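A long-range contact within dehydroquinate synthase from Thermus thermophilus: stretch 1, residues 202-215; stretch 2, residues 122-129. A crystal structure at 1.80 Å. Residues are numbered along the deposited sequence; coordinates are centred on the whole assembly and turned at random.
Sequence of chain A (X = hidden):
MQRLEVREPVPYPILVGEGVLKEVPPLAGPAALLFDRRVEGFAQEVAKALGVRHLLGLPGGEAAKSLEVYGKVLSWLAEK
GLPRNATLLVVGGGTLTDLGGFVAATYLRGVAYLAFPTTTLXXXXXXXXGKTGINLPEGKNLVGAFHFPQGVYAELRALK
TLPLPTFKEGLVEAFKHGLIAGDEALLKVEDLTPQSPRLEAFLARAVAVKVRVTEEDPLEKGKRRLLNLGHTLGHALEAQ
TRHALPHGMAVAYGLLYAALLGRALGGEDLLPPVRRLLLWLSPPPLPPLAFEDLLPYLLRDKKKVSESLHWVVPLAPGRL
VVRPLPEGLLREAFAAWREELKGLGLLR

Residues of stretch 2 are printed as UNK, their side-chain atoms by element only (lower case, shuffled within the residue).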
# COMPACT_ATOMS: atom_id res chain seq x y z
N PHE A 202 2.69 9.33 32.48
CA PHE A 202 1.58 10.03 31.83
C PHE A 202 1.49 9.62 30.36
O PHE A 202 0.41 9.29 29.87
CB PHE A 202 1.77 11.55 31.92
CG PHE A 202 0.66 12.33 31.28
CD1 PHE A 202 -0.45 12.72 32.02
CD2 PHE A 202 0.70 12.64 29.92
CE1 PHE A 202 -1.51 13.41 31.42
CE2 PHE A 202 -0.35 13.33 29.31
CZ PHE A 202 -1.46 13.71 30.06
N LEU A 203 2.62 9.64 29.66
CA LEU A 203 2.62 9.27 28.24
C LEU A 203 2.23 7.81 28.03
O LEU A 203 1.48 7.49 27.10
CB LEU A 203 3.99 9.56 27.62
CG LEU A 203 4.29 11.06 27.43
CD1 LEU A 203 5.70 11.24 26.91
CD2 LEU A 203 3.29 11.67 26.46
N ALA A 204 2.72 6.93 28.89
CA ALA A 204 2.39 5.52 28.79
C ALA A 204 0.89 5.34 28.99
O ALA A 204 0.26 4.53 28.32
CB ALA A 204 3.16 4.72 29.83
N ARG A 205 0.33 6.11 29.92
CA ARG A 205 -1.10 6.02 30.17
C ARG A 205 -1.88 6.51 28.94
O ARG A 205 -2.89 5.92 28.56
CB ARG A 205 -1.48 6.85 31.40
CG ARG A 205 -2.97 6.82 31.72
CD ARG A 205 -3.28 7.58 33.00
NE ARG A 205 -2.89 6.82 34.19
CZ ARG A 205 -3.55 5.76 34.65
NH1 ARG A 205 -4.64 5.31 34.03
NH2 ARG A 205 -3.11 5.13 35.73
N ALA A 206 -1.39 7.58 28.32
CA ALA A 206 -2.04 8.14 27.14
C ALA A 206 -2.07 7.14 25.99
O ALA A 206 -3.10 6.97 25.33
CB ALA A 206 -1.33 9.42 26.71
N VAL A 207 -0.94 6.49 25.74
CA VAL A 207 -0.87 5.51 24.66
C VAL A 207 -1.77 4.32 24.94
O VAL A 207 -2.45 3.81 24.05
CB VAL A 207 0.57 5.00 24.45
CG1 VAL A 207 0.60 3.99 23.31
CG2 VAL A 207 1.51 6.17 24.15
N ALA A 208 -1.78 3.88 26.19
CA ALA A 208 -2.59 2.73 26.59
C ALA A 208 -4.07 2.93 26.26
O ALA A 208 -4.77 1.97 25.93
CB ALA A 208 -2.40 2.46 28.08
N VAL A 209 -4.55 4.17 26.35
CA VAL A 209 -5.95 4.43 26.05
C VAL A 209 -6.26 4.23 24.56
O VAL A 209 -7.29 3.65 24.22
CB VAL A 209 -6.37 5.86 26.46
CG1 VAL A 209 -7.81 6.13 26.03
CG2 VAL A 209 -6.24 6.02 27.96
N LYS A 210 -5.38 4.71 23.68
CA LYS A 210 -5.63 4.54 22.26
C LYS A 210 -5.52 3.07 21.89
O LYS A 210 -6.21 2.59 21.00
CB LYS A 210 -4.66 5.37 21.41
CG LYS A 210 -5.03 5.31 19.93
CD LYS A 210 -4.25 6.30 19.06
CE LYS A 210 -4.74 6.22 17.62
NZ LYS A 210 -3.98 7.10 16.67
N VAL A 211 -4.65 2.33 22.58
CA VAL A 211 -4.52 0.91 22.30
C VAL A 211 -5.84 0.19 22.57
O VAL A 211 -6.32 -0.57 21.73
CB VAL A 211 -3.41 0.26 23.16
CG1 VAL A 211 -3.47 -1.26 23.01
CG2 VAL A 211 -2.03 0.76 22.71
N ARG A 212 -6.43 0.44 23.74
CA ARG A 212 -7.69 -0.20 24.11
C ARG A 212 -8.84 0.10 23.16
O ARG A 212 -9.50 -0.81 22.65
CB ARG A 212 -8.11 0.21 25.52
CG ARG A 212 -7.23 -0.34 26.63
CD ARG A 212 -8.00 -0.41 27.94
NE ARG A 212 -8.50 0.89 28.36
CZ ARG A 212 -7.74 1.88 28.82
NH1 ARG A 212 -6.43 1.71 28.94
NH2 ARG A 212 -8.29 3.03 29.18
N VAL A 213 -9.09 1.38 22.93
CA VAL A 213 -10.16 1.81 22.04
C VAL A 213 -10.02 1.20 20.65
O VAL A 213 -10.99 0.77 20.03
CB VAL A 213 -10.19 3.34 21.91
CG1 VAL A 213 -11.29 3.75 20.96
CG2 VAL A 213 -10.38 3.97 23.28
N THR A 214 -8.78 1.18 20.15
CA THR A 214 -8.49 0.65 18.83
C THR A 214 -8.75 -0.85 18.69
O THR A 214 -9.27 -1.29 17.66
CB THR A 214 -7.03 0.94 18.45
OG1 THR A 214 -6.85 2.36 18.35
CG2 THR A 214 -6.68 0.29 17.12
N GLU A 215 -8.39 -1.62 19.70
CA GLU A 215 -8.59 -3.07 19.64
C GLU A 215 -10.03 -3.51 19.85
O GLU A 215 -10.46 -4.52 19.30
CB GLU A 215 -7.66 -3.76 20.65
CG GLU A 215 -6.23 -3.80 20.17
CD GLU A 215 -5.24 -4.31 21.20
OE1 GLU A 215 -4.03 -4.32 20.87
OE2 GLU A 215 -5.65 -4.69 22.31
N UNK A 122 3.58 12.42 18.24
CA UNK A 122 3.93 11.16 17.59
C UNK A 122 3.84 10.00 18.58
O UNK A 122 3.44 8.89 18.21
c UNK A 122 5.33 11.24 16.99
N UNK A 123 4.22 10.25 19.83
CA UNK A 123 4.16 9.21 20.85
C UNK A 123 2.71 8.86 21.19
O UNK A 123 2.32 7.69 21.18
c UNK A 123 4.87 9.66 22.15
c UNK A 123 7.15 10.36 23.10
c UNK A 123 4.65 8.62 23.26
c UNK A 123 6.37 9.86 21.89
N UNK A 124 1.91 9.88 21.47
CA UNK A 124 0.51 9.71 21.87
C UNK A 124 -0.45 9.31 20.75
O UNK A 124 -1.38 8.54 20.98
c UNK A 124 -0.04 11.02 22.53
c UNK A 124 0.73 11.31 23.80
c UNK A 124 -1.53 10.87 22.85
N UNK A 125 -0.20 9.80 19.54
CA UNK A 125 -1.11 9.52 18.44
C UNK A 125 -0.60 8.62 17.32
O UNK A 125 -1.33 7.74 16.85
o UNK A 125 -2.78 11.29 15.85
c UNK A 125 -1.59 10.86 17.87
o UNK A 125 -3.75 9.99 17.35
c UNK A 125 -2.79 10.70 16.95
N UNK A 126 0.63 8.82 16.88
CA UNK A 126 1.16 8.03 15.77
C UNK A 126 1.62 6.60 16.09
O UNK A 126 1.83 5.80 15.17
c UNK A 126 2.30 8.79 15.09
N UNK A 127 1.76 6.26 17.37
CA UNK A 127 2.22 4.93 17.77
C UNK A 127 1.20 3.81 17.59
O UNK A 127 1.57 2.63 17.60
o UNK A 127 1.62 5.40 20.07
c UNK A 127 2.68 4.95 19.23
N UNK A 128 -0.07 4.18 17.45
CA UNK A 128 -1.15 3.22 17.29
C UNK A 128 -2.05 3.59 16.11
O UNK A 128 -2.30 4.77 15.86
c UNK A 128 -2.03 3.18 18.57
c UNK A 128 -3.14 2.16 18.43
c UNK A 128 -1.15 2.88 19.79
N UNK A 129 -2.52 2.58 15.38
CA UNK A 129 -3.40 2.84 14.25
C UNK A 129 -2.89 2.45 12.88
O UNK A 129 -3.67 2.21 11.96

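Position 122 carries a single side-chain carbon, whose closest approach to stretch 1 is 9.6 Å, from CB to V207 CG2. One carbon and nothing beyond it is alanine, A122, a small residue that suits a buried helical site and adds nothing to this contact.

Position 123 has four carbons, forked at the first, with one arm two carbons long; they reach L203 CD1 and V207 CG2. That is the branching of isoleucine, I123. Its CA-to-CB bond points toward the helix of stretch 1; CD1 lies 4.2 Å from L203 CD1, and CG2 lies 4.1 Å from V207 CG2. A branched hydrocarbon can touch both residues, one helical turn apart, without leaving a polar atom stranded in the buried interface.

At position 124 one carbon carries two others, three in all, and one of the fork lies against L203 CD2 and A206 CB. This is valine, V124. Its CA is 5.2 Å from the CA of V207, so the backbones run close together here and a compact side chain fits. CG2 packs 3.7 Å from L203 CD2 and 4.0 Å from A206 CB; the single methyl of A206 points toward this stretch and fills little of the space between the helices.

Position 125 shows two carbons, the second bearing two oxygens, one of them 3.0 Å from K210 NZ. A carboxylate on so short a stem is aspartate, D125. Although its CA-to-CB bond points away from stretch 1, the end of the side chain comes nearer, and OD1 forms a salt bridge with K210 NZ.

Position 126 again has one carbon, its CB pointing away and making no contact across the interface. It is alanine, A126; at this partly exposed site a lone methyl needs no partner.

Position 127 has one carbon followed by one oxygen, which lies near V207 CG1: the pattern of serine, S127. Its OG donates a hydrogen bond to I123 O at 2.6 Å, so the buried hydroxyl is satisfied within its own stretch. The same OG packs 3.7 Å from V207 CG1.

Position 128 has one carbon carrying two, directed toward stretch 1, where they reach V211 CG2, V207 CG1 and T214 OG1: valine, V128. CG2 sits 3.7 Å from V211 CG2 and 4.1 Å from V207 CG1, apolar meeting apolar, while CG1 approaches T214 OG1 at 3.7 Å. That hydroxyl already donates to K210 O at 2.7 Å.

Position 129 has no side-chain atoms and is glycine, G129. At phi 117° and psi -26° a CB would jam against the preceding carbonyl oxygen; it would also fall 3.7 Å from K210 NZ.

The two helices run nearly parallel, 9° apart, their axes 8.6 Å apart at closest approach. The side chains of L203, A206, V207 and V211 pack against I123, V124 and V128. K210 supplies the polar fastening: all four chi angles are t, and the extended chain carries NZ to D125 O at 2.7 Å, D125 OD1 at 3.0 Å and V128 O at 3.0 Å. Three hydrogen bonds, one also a salt bridge, thus tie one ammonium group to the segment where stretch 2 passes from helix into loop.

Stretch 2, residues 122-129: AIVDASVG
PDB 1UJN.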